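Local coordinates for protein aldo-keto reductase family 1 member C1 (Caenorhabditis elegans, PDB 1QWK) that probably reduces carbonyl groups such as those of aldoses with NADPH, as a member of the aldo-keto reductase family, at residues A[175-180]-A[296-301]; A[197-202]-A[257-262]; A[137-142]-A[167-172]. All coordinates share one frame; numbering follows the deposited sequence.

Interaction 1: A[175-180]-A[296-301]; sequences QVELHL and QRLFLQ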
ATOM      1  N   GLN A 175       5.912  -1.133  -2.912  1.00 14.68           N
ATOM      2  CA  GLN A 175       4.940  -0.386  -2.129  1.00 14.23           C
ATOM      3  C   GLN A 175       5.679   0.419  -1.078  1.00 13.50           C
ATOM      4  O   GLN A 175       6.365  -0.141  -0.218  1.00 15.00           O
ATOM      5  CB  GLN A 175       3.938  -1.327  -1.453  1.00 15.06           C
ATOM      6  CG  GLN A 175       2.833  -0.586  -0.714  1.00 16.92           C
ATOM      7  CD  GLN A 175       1.781  -1.504  -0.116  1.00 17.56           C
ATOM      8  OE1 GLN A 175       1.215  -2.364  -0.804  1.00 20.18           O
ATOM      9  NE2 GLN A 175       1.497  -1.310   1.163  1.00 15.50           N
ATOM     10  N   VAL A 176       5.547   1.740  -1.149  1.00 14.17           N
ATOM     11  CA  VAL A 176       6.229   2.616  -0.205  1.00 14.51           C
ATOM     12  C   VAL A 176       5.364   3.796   0.220  1.00 14.88           C
ATOM     13  O   VAL A 176       4.316   4.064  -0.368  1.00 15.69           O
ATOM     14  CB  VAL A 176       7.522   3.199  -0.826  1.00 13.83           C
ATOM     15  CG1 VAL A 176       8.495   2.082  -1.180  1.00 16.54           C
ATOM     16  CG2 VAL A 176       7.181   4.021  -2.069  1.00 16.53           C
ATOM     17  N   GLU A 177       5.814   4.488   1.260  1.00 14.13           N
ATOM     18  CA  GLU A 177       5.126   5.674   1.743  1.00 15.47           C
ATOM     19  C   GLU A 177       5.292   6.707   0.635  1.00 15.40           C
ATOM     20  O   GLU A 177       6.406   6.960   0.188  1.00 16.71           O
ATOM     21  CB  GLU A 177       5.788   6.201   3.017  1.00 15.86           C
ATOM     22  CG  GLU A 177       5.127   7.462   3.557  1.00 16.32           C
ATOM     23  CD  GLU A 177       5.894   8.093   4.707  1.00 17.35           C
ATOM     24  OE1 GLU A 177       6.724   7.395   5.328  1.00 18.30           O
ATOM     25  OE2 GLU A 177       5.646   9.289   4.995  1.00 18.30           O
ATOM     26  N   LEU A 178       4.190   7.292   0.183  1.00 16.08           N
ATOM     27  CA  LEU A 178       4.263   8.295  -0.866  1.00 15.89           C
ATOM     28  C   LEU A 178       3.042   9.197  -0.820  1.00 17.77           C
ATOM     29  O   LEU A 178       1.906   8.740  -0.922  1.00 17.33           O
ATOM     30  CB  LEU A 178       4.375   7.634  -2.249  1.00 16.65           C
ATOM     31  CG  LEU A 178       4.741   8.543  -3.434  1.00 17.36           C
ATOM     32  CD1 LEU A 178       5.319   7.698  -4.561  1.00 18.21           C
ATOM     33  CD2 LEU A 178       3.520   9.330  -3.911  1.00 18.05           C
ATOM     34  N   HIS A 179       3.292  10.487  -0.644  1.00 16.53           N
ATOM     35  CA  HIS A 179       2.236  11.486  -0.599  1.00 16.18           C
ATOM     36  C   HIS A 179       2.865  12.829  -0.935  1.00 17.74           C
ATOM     37  O   HIS A 179       4.083  12.917  -1.079  1.00 17.59           O
ATOM     38  CB  HIS A 179       1.539  11.516   0.774  1.00 16.98           C
ATOM     39  CG  HIS A 179       2.473  11.561   1.944  1.00 19.80           C
ATOM     40  ND1 HIS A 179       3.164  10.455   2.388  1.00 22.07           N
ATOM     41  CD2 HIS A 179       2.801  12.571   2.786  1.00 19.12           C
ATOM     42  CE1 HIS A 179       3.873  10.779   3.455  1.00 19.76           C
ATOM     43  NE2 HIS A 179       3.670  12.057   3.718  1.00 22.32           N
ATOM     44  N   LEU A 180       2.050  13.866  -1.081  1.00 17.31           N
ATOM     45  CA  LEU A 180       2.574  15.179  -1.452  1.00 18.31           C
ATOM     46  C   LEU A 180       3.757  15.650  -0.620  1.00 18.94           C
ATOM     47  O   LEU A 180       4.737  16.164  -1.166  1.00 17.94           O
ATOM     48  CB  LEU A 180       1.470  16.234  -1.393  1.00 18.23           C
ATOM     49  CG  LEU A 180       1.898  17.633  -1.865  1.00 16.60           C
ATOM     50  CD1 LEU A 180       2.419  17.566  -3.297  1.00 16.73           C
ATOM     51  CD2 LEU A 180       0.708  18.574  -1.768  1.00 18.00           C
ATOM     52  N   GLN A 296       9.106  14.928   4.276  1.00 24.93           N
ATOM     53  CA  GLN A 296       9.508  14.297   5.524  1.00 24.81           C
ATOM     54  C   GLN A 296       8.854  12.933   5.655  1.00 22.44           C
ATOM     55  O   GLN A 296       7.634  12.806   5.548  1.00 21.76           O
ATOM     56  CB  GLN A 296       9.108  15.177   6.712  1.00 28.23           C
ATOM     57  CG  GLN A 296       9.745  14.758   8.026  1.00 34.21           C
ATOM     58  CD  GLN A 296       9.297  15.616   9.191  1.00 39.14           C
ATOM     59  OE1 GLN A 296       9.362  16.846   9.135  1.00 43.49           O
ATOM     60  NE2 GLN A 296       8.848  14.971  10.261  1.00 41.64           N
ATOM     61  N   ARG A 297       9.674  11.917   5.884  1.00 20.74           N
ATOM     62  CA  ARG A 297       9.179  10.554   6.040  1.00 19.37           C
ATOM     63  C   ARG A 297       8.395  10.430   7.349  1.00 18.91           C
ATOM     64  O   ARG A 297       8.910  10.748   8.421  1.00 18.36           O
ATOM     65  CB  ARG A 297      10.360   9.581   6.038  1.00 18.78           C
ATOM     66  CG  ARG A 297       9.970   8.117   6.025  1.00 18.04           C
ATOM     67  CD  ARG A 297      11.188   7.235   6.227  1.00 16.83           C
ATOM     68  NE  ARG A 297      12.181   7.353   5.162  1.00 17.91           N
ATOM     69  CZ  ARG A 297      12.053   6.828   3.947  1.00 17.25           C
ATOM     70  NH1 ARG A 297      10.962   6.147   3.623  1.00 17.80           N
ATOM     71  NH2 ARG A 297      13.037   6.945   3.060  1.00 18.68           N
ATOM     72  N   LEU A 298       7.151   9.965   7.260  1.00 18.27           N
ATOM     73  CA  LEU A 298       6.294   9.806   8.436  1.00 18.49           C
ATOM     74  C   LEU A 298       6.426   8.432   9.078  1.00 18.79           C
ATOM     75  O   LEU A 298       6.265   8.280  10.289  1.00 19.12           O
ATOM     76  CB  LEU A 298       4.826  10.028   8.060  1.00 18.47           C
ATOM     77  CG  LEU A 298       4.443  11.394   7.482  1.00 21.51           C
ATOM     78  CD1 LEU A 298       2.952  11.424   7.160  1.00 22.43           C
ATOM     79  CD2 LEU A 298       4.798  12.481   8.482  1.00 21.72           C
ATOM     80  N   PHE A 299       6.695   7.429   8.256  1.00 18.42           N
ATOM     81  CA  PHE A 299       6.840   6.060   8.738  1.00 17.97           C
ATOM     82  C   PHE A 299       8.303   5.641   8.692  1.00 17.88           C
ATOM     83  O   PHE A 299       8.800   5.151   7.678  1.00 18.34           O
ATOM     84  CB  PHE A 299       5.978   5.136   7.882  1.00 18.70           C
ATOM     85  CG  PHE A 299       4.504   5.372   8.048  1.00 19.64           C
ATOM     86  CD1 PHE A 299       3.784   4.686   9.019  1.00 23.44           C
ATOM     87  CD2 PHE A 299       3.842   6.306   7.261  1.00 19.42           C
ATOM     88  CE1 PHE A 299       2.420   4.925   9.204  1.00 26.52           C
ATOM     89  CE2 PHE A 299       2.478   6.553   7.437  1.00 21.95           C
ATOM     90  CZ  PHE A 299       1.767   5.861   8.411  1.00 24.47           C
ATOM     91  N   LEU A 300       8.983   5.832   9.815  1.00 17.49           N
ATOM     92  CA  LEU A 300      10.397   5.523   9.928  1.00 16.79           C
ATOM     93  C   LEU A 300      10.737   4.037  10.043  1.00 17.18           C
ATOM     94  O   LEU A 300      11.887   3.656   9.833  1.00 17.59           O
ATOM     95  CB  LEU A 300      10.975   6.270  11.134  1.00 18.31           C
ATOM     96  CG  LEU A 300      10.655   7.768  11.188  1.00 23.27           C
ATOM     97  CD1 LEU A 300      11.234   8.368  12.459  1.00 24.07           C
ATOM     98  CD2 LEU A 300      11.218   8.459   9.961  1.00 25.14           C
ATOM     99  N   GLN A 301       9.751   3.204  10.372  1.00 18.01           N
ATOM    100  CA  GLN A 301       9.982   1.768  10.526  1.00 17.95           C
ATOM    101  C   GLN A 301      11.301   1.588  11.293  1.00 18.59           C
ATOM    102  O   GLN A 301      12.149   0.778  10.906  1.00 18.25           O
ATOM    103  CB  GLN A 301      10.090   1.087   9.149  1.00 18.76           C
ATOM    104  CG  GLN A 301       8.977   1.451   8.165  1.00 19.82           C
ATOM    105  CD  GLN A 301       7.595   0.981   8.613  1.00 20.68           C
ATOM    106  OE1 GLN A 301       7.448   0.336   9.653  1.00 22.47           O
ATOM    107  NE2 GLN A 301       6.573   1.306   7.820  1.00 20.49           N
TER
HETATM  108  O   HOH W   1       8.463   5.288   4.907  1.00 18.30           O
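Glu177 puts its CG anti to the backbone N (chi1 179°), and its chain runs extended from there, which carries the carboxylate to the backbone of 296-301. The CA to CB bond of Phe299 points toward 175-180, and chi1 (-67°) sets CG beside the backbone N; the CD2 edge of the ring then lies by the carboxylate. The carboxylate receives two consecutive backbone N-H groups. Phe299 N donates to Glu177 OE1 at 2.9 Å. It meets OE1 from above the carboxylate plane, 39° out of it. Leu298 N donates to the other oxygen, Glu177 OE2, at 2.8 Å, although this hold is less certain because the place of OE2 is less sure in the model.

A water adds to the grip on OE1. It donates to Glu177 OE1 and to Phe299 O, and accepts from Arg297 NH1 at 2.9 Å. Arg297 NH1 itself stays 4.7 Å from Glu177 OE1, so these opposite charges meet through the water. The salt bridge of Arg297 is made instead to Glu315.

The fold is the TIM barrel of the aldo-keto reductases. Glu177 is the last residue of barrel strand 173-177. The loop residues 296-301 belong to the C-terminal part of the chain after helix 283-289. The carboxylate thus ties this late loop to the C-terminal end of a barrel strand. The predicted proton donor Tyr52 and substrate residue His114 have side chains about 9 Å from that of Phe299.

The ring edge of Phe299 also borders the carboxylate. Phe299 CD2 lies 3.6 Å from Glu177 OE1, and the ring and carboxylate planes are nearly perpendicular. The ring also meets Trp24. Farther along, the Leu298 CD1 methyl lies obliquely against the His179 ring.

Interaction 2: A[197-202]-A[257-262]; sequences SVTSYA and GCAILP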
ATOM      1  N   SER A 197       6.148  -1.340 -10.989  1.00 16.11           N
ATOM      2  CA  SER A 197       5.001  -0.521 -10.636  1.00 15.94           C
ATOM      3  C   SER A 197       5.203  -0.017  -9.210  1.00 16.04           C
ATOM      4  O   SER A 197       5.886  -0.660  -8.407  1.00 16.43           O
ATOM      5  CB  SER A 197       3.691  -1.322 -10.746  1.00 17.03           C
ATOM      6  OG  SER A 197       3.621  -2.353  -9.777  1.00 17.65           O
ATOM      7  N   VAL A 198       4.642   1.150  -8.911  1.00 15.97           N
ATOM      8  CA  VAL A 198       4.765   1.736  -7.584  1.00 16.00           C
ATOM      9  C   VAL A 198       3.396   1.914  -6.941  1.00 15.81           C
ATOM     10  O   VAL A 198       2.466   2.419  -7.572  1.00 16.86           O
ATOM     11  CB  VAL A 198       5.452   3.133  -7.636  1.00 16.86           C
ATOM     12  CG1 VAL A 198       5.556   3.721  -6.222  1.00 16.62           C
ATOM     13  CG2 VAL A 198       6.826   3.015  -8.271  1.00 20.13           C
ATOM     14  N   THR A 199       3.279   1.474  -5.693  1.00 13.37           N
ATOM     15  CA  THR A 199       2.044   1.620  -4.940  1.00 15.27           C
ATOM     16  C   THR A 199       2.348   2.510  -3.752  1.00 16.36           C
ATOM     17  O   THR A 199       3.306   2.280  -3.005  1.00 16.46           O
ATOM     18  CB  THR A 199       1.503   0.275  -4.412  1.00 16.75           C
ATOM     19  OG1 THR A 199       1.054  -0.528  -5.509  1.00 17.02           O
ATOM     20  CG2 THR A 199       0.338   0.516  -3.456  1.00 18.04           C
ATOM     21  N   SER A 200       1.535   3.541  -3.592  1.00 14.96           N
ATOM     22  CA  SER A 200       1.685   4.487  -2.501  1.00 15.34           C
ATOM     23  C   SER A 200       0.799   4.143  -1.321  1.00 17.16           C
ATOM     24  O   SER A 200      -0.389   3.870  -1.502  1.00 17.10           O
ATOM     25  CB  SER A 200       1.291   5.887  -2.986  1.00 16.92           C
ATOM     26  OG  SER A 200       0.720   6.655  -1.930  1.00 18.08           O
ATOM     27  N   TYR A 201       1.368   4.131  -0.120  1.00 16.99           N
ATOM     28  CA  TYR A 201       0.536   3.941   1.065  1.00 16.62           C
ATOM     29  C   TYR A 201       0.642   5.269   1.808  1.00 18.14           C
ATOM     30  O   TYR A 201       1.541   6.063   1.511  1.00 17.42           O
ATOM     31  CB  TYR A 201       0.958   2.734   1.926  1.00 18.00           C
ATOM     32  CG  TYR A 201       2.287   2.760   2.651  1.00 16.25           C
ATOM     33  CD1 TYR A 201       2.504   3.591   3.756  1.00 17.37           C
ATOM     34  CD2 TYR A 201       3.290   1.858   2.304  1.00 16.47           C
ATOM     35  CE1 TYR A 201       3.688   3.509   4.504  1.00 16.06           C
ATOM     36  CE2 TYR A 201       4.468   1.768   3.041  1.00 17.02           C
ATOM     37  CZ  TYR A 201       4.663   2.589   4.134  1.00 16.50           C
ATOM     38  OH  TYR A 201       5.830   2.479   4.862  1.00 15.87           O
ATOM     39  N   ALA A 202      -0.280   5.525   2.733  1.00 16.84           N
ATOM     40  CA  ALA A 202      -0.319   6.788   3.476  1.00 17.36           C
ATOM     41  C   ALA A 202      -0.467   7.936   2.477  1.00 18.48           C
ATOM     42  O   ALA A 202       0.090   9.021   2.657  1.00 17.24           O
ATOM     43  CB  ALA A 202       0.953   6.966   4.306  1.00 17.87           C
ATOM     44  N   GLY A 257       1.812   8.565 -11.501  1.00 21.27           N
ATOM     45  CA  GLY A 257       2.008   7.250 -12.091  1.00 22.42           C
ATOM     46  C   GLY A 257       2.022   6.116 -11.085  1.00 22.65           C
ATOM     47  O   GLY A 257       2.630   5.074 -11.334  1.00 23.97           O
ATOM     48  N   CYS A 258       1.340   6.303  -9.959  1.00 21.93           N
ATOM     49  CA  CYS A 258       1.308   5.282  -8.914  1.00 21.52           C
ATOM     50  C   CYS A 258      -0.081   4.733  -8.644  1.00 20.37           C
ATOM     51  O   CYS A 258      -1.086   5.335  -9.020  1.00 20.55           O
ATOM     52  CB  CYS A 258       1.825   5.854  -7.590  1.00 22.86           C
ATOM     53  SG  CYS A 258       3.447   6.617  -7.653  1.00 29.64           S
ATOM     54  N   ALA A 259      -0.126   3.576  -7.995  1.00 19.46           N
ATOM     55  CA  ALA A 259      -1.392   2.990  -7.588  1.00 18.21           C
ATOM     56  C   ALA A 259      -1.527   3.547  -6.168  1.00 19.18           C
ATOM     57  O   ALA A 259      -0.522   3.940  -5.562  1.00 20.81           O
ATOM     58  CB  ALA A 259      -1.308   1.469  -7.562  1.00 17.88           C
ATOM     59  N   ILE A 260      -2.743   3.591  -5.632  1.00 17.12           N
ATOM     60  CA  ILE A 260      -2.955   4.138  -4.291  1.00 17.53           C
ATOM     61  C   ILE A 260      -3.738   3.210  -3.369  1.00 18.23           C
ATOM     62  O   ILE A 260      -4.543   2.399  -3.824  1.00 17.59           O
ATOM     63  CB  ILE A 260      -3.696   5.493  -4.354  1.00 17.53           C
ATOM     64  CG1 ILE A 260      -5.051   5.323  -5.045  1.00 17.33           C
ATOM     65  CG2 ILE A 260      -2.829   6.519  -5.088  1.00 19.09           C
ATOM     66  CD1 ILE A 260      -5.874   6.616  -5.147  1.00 19.21           C
ATOM     67  N   LEU A 261      -3.496   3.360  -2.066  1.00 19.80           N
ATOM     68  CA  LEU A 261      -4.139   2.553  -1.031  1.00 21.55           C
ATOM     69  C   LEU A 261      -4.673   3.373   0.144  1.00 22.93           C
ATOM     70  O   LEU A 261      -4.131   3.305   1.243  1.00 24.94           O
ATOM     71  CB  LEU A 261      -3.152   1.519  -0.476  1.00 20.72           C
ATOM     72  CG  LEU A 261      -2.654   0.421  -1.408  1.00 20.71           C
ATOM     73  CD1 LEU A 261      -1.607  -0.438  -0.689  1.00 20.73           C
ATOM     74  CD2 LEU A 261      -3.827  -0.433  -1.863  1.00 21.50           C
ATOM     75  N   PRO A 262      -5.734   4.166  -0.074  1.00 24.59           N
ATOM     76  CA  PRO A 262      -6.293   4.968   1.023  1.00 26.73           C
ATOM     77  C   PRO A 262      -6.713   4.040   2.175  1.00 30.39           C
ATOM     78  O   PRO A 262      -7.327   2.995   1.937  1.00 30.68           O
ATOM     79  CB  PRO A 262      -7.479   5.674   0.362  1.00 26.83           C
ATOM     80  CG  PRO A 262      -7.874   4.731  -0.747  1.00 25.28           C
ATOM     81  CD  PRO A 262      -6.526   4.330  -1.303  1.00 24.87           C
TER
HETATM   82  O   HOH W   2       3.169   2.360 -11.148  1.00 26.26           O
HETATM   83  O   HOH W   3      -2.660   4.308   3.436  1.00 35.05           O
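Val198 O accepts the N-H of Ala259 at 2.9 Å, in a nearly straight bond of 170° that lies in the carbonyl plane. It is one rung of the parallel ladder between strands 197-201 and 259-261, the seventh and eighth strands of the TIM barrel. Ala259 then gives its carbonyl back to strand 197-201. Ser200 N donates to Ala259 O at 2.9 Å, from a position tilted 29° out of the carbonyl plane. Ala259 thus bonds through both N and O to residues on either side of Thr199, as a parallel bridge requires. Thr199 CA adds a CA-H...O contact to the same Ala259 O. Farther on, Leu261 N reaches Ser200 O in a weak, bent bond.

Water extends the ladder at both ends. One water links Val198 N to Gly257 O, and another links Ala202 N to Leu261 O. Gly257 closes the preceding helix 245-255 with a Schellman motif.

Thr199, Ala259 and Leu261 share one face of the sheet. On this face the side chain of Leu261 lies about 6 Å from that of Lys81, predicted to lower the pKa of the active-site tyrosine. Thr199 OG1 bonds to Asn173. Ser200 and Ile260 use the other face, where Ile260 packs on helix 245-255. Val198 CG1 is anti to the backbone N (chi1 180°) and touches Cys258 SG at 3.9 Å. Thr199 CG2, also anti to its backbone N, meets the CD1 methyl of Leu261 at 3.5 Å.

Interaction 3: A[137-142]-A[167-172]; sequences QFDAVY and GLTPVH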
ATOM      1  N   GLN A 137      13.338 -16.650  -2.540  1.00 17.98           N
ATOM      2  CA  GLN A 137      12.142 -17.342  -2.060  1.00 17.77           C
ATOM      3  C   GLN A 137      10.887 -16.823  -2.762  1.00 18.65           C
ATOM      4  O   GLN A 137       9.938 -17.574  -2.999  1.00 17.93           O
ATOM      5  CB  GLN A 137      11.984 -17.187  -0.544  1.00 18.38           C
ATOM      6  CG  GLN A 137      13.091 -17.832   0.276  1.00 20.20           C
ATOM      7  CD  GLN A 137      12.730 -17.935   1.740  1.00 20.42           C
ATOM      8  OE1 GLN A 137      11.900 -18.759   2.128  1.00 18.78           O
ATOM      9  NE2 GLN A 137      13.332 -17.081   2.559  1.00 20.43           N
ATOM     10  N   PHE A 138      10.881 -15.535  -3.095  1.00 16.76           N
ATOM     11  CA  PHE A 138       9.738 -14.951  -3.785  1.00 16.39           C
ATOM     12  C   PHE A 138       9.675 -15.486  -5.207  1.00 16.28           C
ATOM     13  O   PHE A 138       8.595 -15.760  -5.738  1.00 16.43           O
ATOM     14  CB  PHE A 138       9.831 -13.417  -3.758  1.00 16.64           C
ATOM     15  CG  PHE A 138       9.295 -12.816  -2.487  1.00 14.52           C
ATOM     16  CD1 PHE A 138       7.942 -12.497  -2.373  1.00 15.88           C
ATOM     17  CD2 PHE A 138      10.113 -12.680  -1.363  1.00 14.42           C
ATOM     18  CE1 PHE A 138       7.409 -12.061  -1.166  1.00 16.39           C
ATOM     19  CE2 PHE A 138       9.585 -12.246  -0.150  1.00 15.73           C
ATOM     20  CZ  PHE A 138       8.227 -11.937  -0.047  1.00 16.05           C
ATOM     21  N   ASP A 139      10.844 -15.645  -5.818  1.00 17.16           N
ATOM     22  CA  ASP A 139      10.932 -16.184  -7.171  1.00 17.31           C
ATOM     23  C   ASP A 139      10.298 -17.578  -7.158  1.00 18.56           C
ATOM     24  O   ASP A 139       9.530 -17.929  -8.052  1.00 18.36           O
ATOM     25  CB  ASP A 139      12.400 -16.281  -7.585  1.00 19.37           C
ATOM     26  CG  ASP A 139      12.595 -16.986  -8.922  1.00 19.40           C
ATOM     27  OD1 ASP A 139      12.176 -16.439  -9.962  1.00 20.47           O
ATOM     28  OD2 ASP A 139      13.166 -18.099  -8.927  1.00 20.93           O
ATOM     29  N   ALA A 140      10.613 -18.355  -6.123  1.00 17.99           N
ATOM     30  CA  ALA A 140      10.093 -19.711  -5.985  1.00 18.83           C
ATOM     31  C   ALA A 140       8.575 -19.791  -5.829  1.00 19.91           C
ATOM     32  O   ALA A 140       7.933 -20.612  -6.481  1.00 19.75           O
ATOM     33  CB  ALA A 140      10.773 -20.411  -4.808  1.00 20.42           C
ATOM     34  N   VAL A 141       7.998 -18.958  -4.964  1.00 18.66           N
ATOM     35  CA  VAL A 141       6.550 -18.993  -4.768  1.00 18.98           C
ATOM     36  C   VAL A 141       5.827 -18.520  -6.027  1.00 19.04           C
ATOM     37  O   VAL A 141       4.731 -18.988  -6.338  1.00 19.86           O
ATOM     38  CB  VAL A 141       6.110 -18.157  -3.531  1.00 21.27           C
ATOM     39  CG1 VAL A 141       6.763 -18.727  -2.283  1.00 19.35           C
ATOM     40  CG2 VAL A 141       6.477 -16.684  -3.701  1.00 20.58           C
ATOM     41  N   TYR A 142       6.448 -17.596  -6.757  1.00 17.56           N
ATOM     42  CA  TYR A 142       5.879 -17.094  -8.005  1.00 18.40           C
ATOM     43  C   TYR A 142       5.840 -18.236  -9.019  1.00 18.72           C
ATOM     44  O   TYR A 142       4.816 -18.483  -9.654  1.00 20.23           O
ATOM     45  CB  TYR A 142       6.740 -15.957  -8.563  1.00 18.25           C
ATOM     46  CG  TYR A 142       6.287 -15.446  -9.916  1.00 17.33           C
ATOM     47  CD1 TYR A 142       5.120 -14.691 -10.049  1.00 17.56           C
ATOM     48  CD2 TYR A 142       7.023 -15.726 -11.065  1.00 18.41           C
ATOM     49  CE1 TYR A 142       4.702 -14.226 -11.301  1.00 19.94           C
ATOM     50  CE2 TYR A 142       6.618 -15.272 -12.316  1.00 17.97           C
ATOM     51  CZ  TYR A 142       5.459 -14.523 -12.430  1.00 18.97           C
ATOM     52  OH  TYR A 142       5.062 -14.066 -13.670  1.00 19.10           O
ATOM     53  N   GLY A 167      18.802 -12.068 -11.825  1.00 19.91           N
ATOM     54  CA  GLY A 167      18.355 -12.635 -13.082  1.00 21.45           C
ATOM     55  C   GLY A 167      17.199 -13.606 -12.929  1.00 21.23           C
ATOM     56  O   GLY A 167      16.979 -14.458 -13.789  1.00 22.12           O
ATOM     57  N   LEU A 168      16.466 -13.491 -11.828  1.00 19.62           N
ATOM     58  CA  LEU A 168      15.317 -14.356 -11.586  1.00 18.73           C
ATOM     59  C   LEU A 168      14.060 -13.563 -11.944  1.00 20.15           C
ATOM     60  O   LEU A 168      14.116 -12.630 -12.752  1.00 19.86           O
ATOM     61  CB  LEU A 168      15.275 -14.780 -10.110  1.00 18.93           C
ATOM     62  CG  LEU A 168      16.547 -15.440  -9.567  1.00 20.60           C
ATOM     63  CD1 LEU A 168      16.366 -15.765  -8.089  1.00 22.21           C
ATOM     64  CD2 LEU A 168      16.850 -16.708 -10.366  1.00 19.99           C
ATOM     65  N   THR A 169      12.926 -13.931 -11.358  1.00 19.10           N
ATOM     66  CA  THR A 169      11.683 -13.219 -11.624  1.00 18.52           C
ATOM     67  C   THR A 169      11.883 -11.747 -11.258  1.00 18.13           C
ATOM     68  O   THR A 169      12.404 -11.431 -10.190  1.00 17.95           O
ATOM     69  CB  THR A 169      10.521 -13.807 -10.785  1.00 19.43           C
ATOM     70  OG1 THR A 169      10.305 -15.171 -11.174  1.00 19.98           O
ATOM     71  CG2 THR A 169       9.238 -13.015 -11.009  1.00 20.90           C
ATOM     72  N   PRO A 170      11.508 -10.829 -12.157  1.00 19.67           N
ATOM     73  CA  PRO A 170      11.667  -9.401 -11.864  1.00 19.15           C
ATOM     74  C   PRO A 170      10.763  -8.949 -10.720  1.00 20.54           C
ATOM     75  O   PRO A 170       9.762  -9.599 -10.414  1.00 19.14           O
ATOM     76  CB  PRO A 170      11.278  -8.732 -13.182  1.00 20.88           C
ATOM     77  CG  PRO A 170      11.706  -9.744 -14.204  1.00 23.36           C
ATOM     78  CD  PRO A 170      11.223 -11.042 -13.586  1.00 21.46           C
ATOM     79  N   VAL A 171      11.133  -7.850 -10.072  1.00 18.33           N
ATOM     80  CA  VAL A 171      10.304  -7.296  -9.009  1.00 17.55           C
ATOM     81  C   VAL A 171       9.163  -6.618  -9.776  1.00 17.57           C
ATOM     82  O   VAL A 171       9.408  -5.736 -10.596  1.00 18.01           O
ATOM     83  CB  VAL A 171      11.086  -6.252  -8.186  1.00 17.76           C
ATOM     84  CG1 VAL A 171      10.153  -5.550  -7.209  1.00 16.25           C
ATOM     85  CG2 VAL A 171      12.224  -6.937  -7.433  1.00 20.00           C
ATOM     86  N   HIS A 172       7.920  -7.023  -9.517  1.00 15.96           N
ATOM     87  CA  HIS A 172       6.775  -6.463 -10.243  1.00 16.68           C
ATOM     88  C   HIS A 172       6.187  -5.202  -9.622  1.00 14.86           C
ATOM     89  O   HIS A 172       5.569  -4.394 -10.319  1.00 15.12           O
ATOM     90  CB  HIS A 172       5.641  -7.499 -10.356  1.00 15.96           C
ATOM     91  CG  HIS A 172       6.061  -8.813 -10.946  1.00 17.33           C
ATOM     92  ND1 HIS A 172       6.622  -8.928 -12.201  1.00 19.06           N
ATOM     93  CD2 HIS A 172       5.973 -10.072 -10.458  1.00 15.42           C
ATOM     94  CE1 HIS A 172       6.859 -10.201 -12.460  1.00 14.87           C
ATOM     95  NE2 HIS A 172       6.473 -10.918 -11.418  1.00 19.48           N
TER
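Asp139 and Thr169 carry the polar part of the contact. Asp139 OD1 accepts two bonds from the one threonine. Thr169 OG1 donates to Asp139 OD1 at 2.6 Å, on the anti side and 21° out of the carboxylate plane. Thr169 N donates to the same Asp139 OD1 at 3.0 Å, from farther above that plane. The Asp139 side chain points toward the loop, and chi1 (173°) sets its CG beside the carbonyl carbon. The other oxygen, OD2, forms a salt bridge with Lys143 one turn on, so both carboxylate oxygens are occupied.

Leu168 packs beside the carboxylate, its CB 3.5 Å from Asp139 OD1. The two side chains cross at about a right angle.

The aromatic part rests on Tyr142. The CG2 methyl of Thr169 sits over one face of its ring in a CH-pi contact, 3.9 Å from the ring centroid. His172 NE2 comes over the same face, 3.8 Å from Tyr142 CE1. The two rings meet obliquely, with planes at 52°. This buried NE2 has no polar partner in the model, whereas ND1 of His172 bonds to Ser11. Tyr142 OH bonds to Asn12.

The contact lies away from the predicted active site. It belongs to the beta/alpha repeat of the TIM barrel: helix 131-143, which comes before strand 150-153, is fastened to the loop entering the adjoining strand 173-177.

In the fold
Interactions 1 and 2 meet on adjoining barrel strands, 173-177 and 197-201. Leu178 O bonds to Ser200 OG, and Val176 O to Tyr201 N. Interaction 2 is the most central, fully buried and held mainly by backbone bonds between strands. Interaction 1 is partly buried at the end of a strand, where a carboxylate and a water hold a loop that has no regular structure. Interaction 3, buried like interaction 2, lies farthest from the chain centre, among the outer helices; like interaction 1 it uses a carboxylate to receive backbone N-H. It joins interaction 2 through His172 O and Ser197 OG.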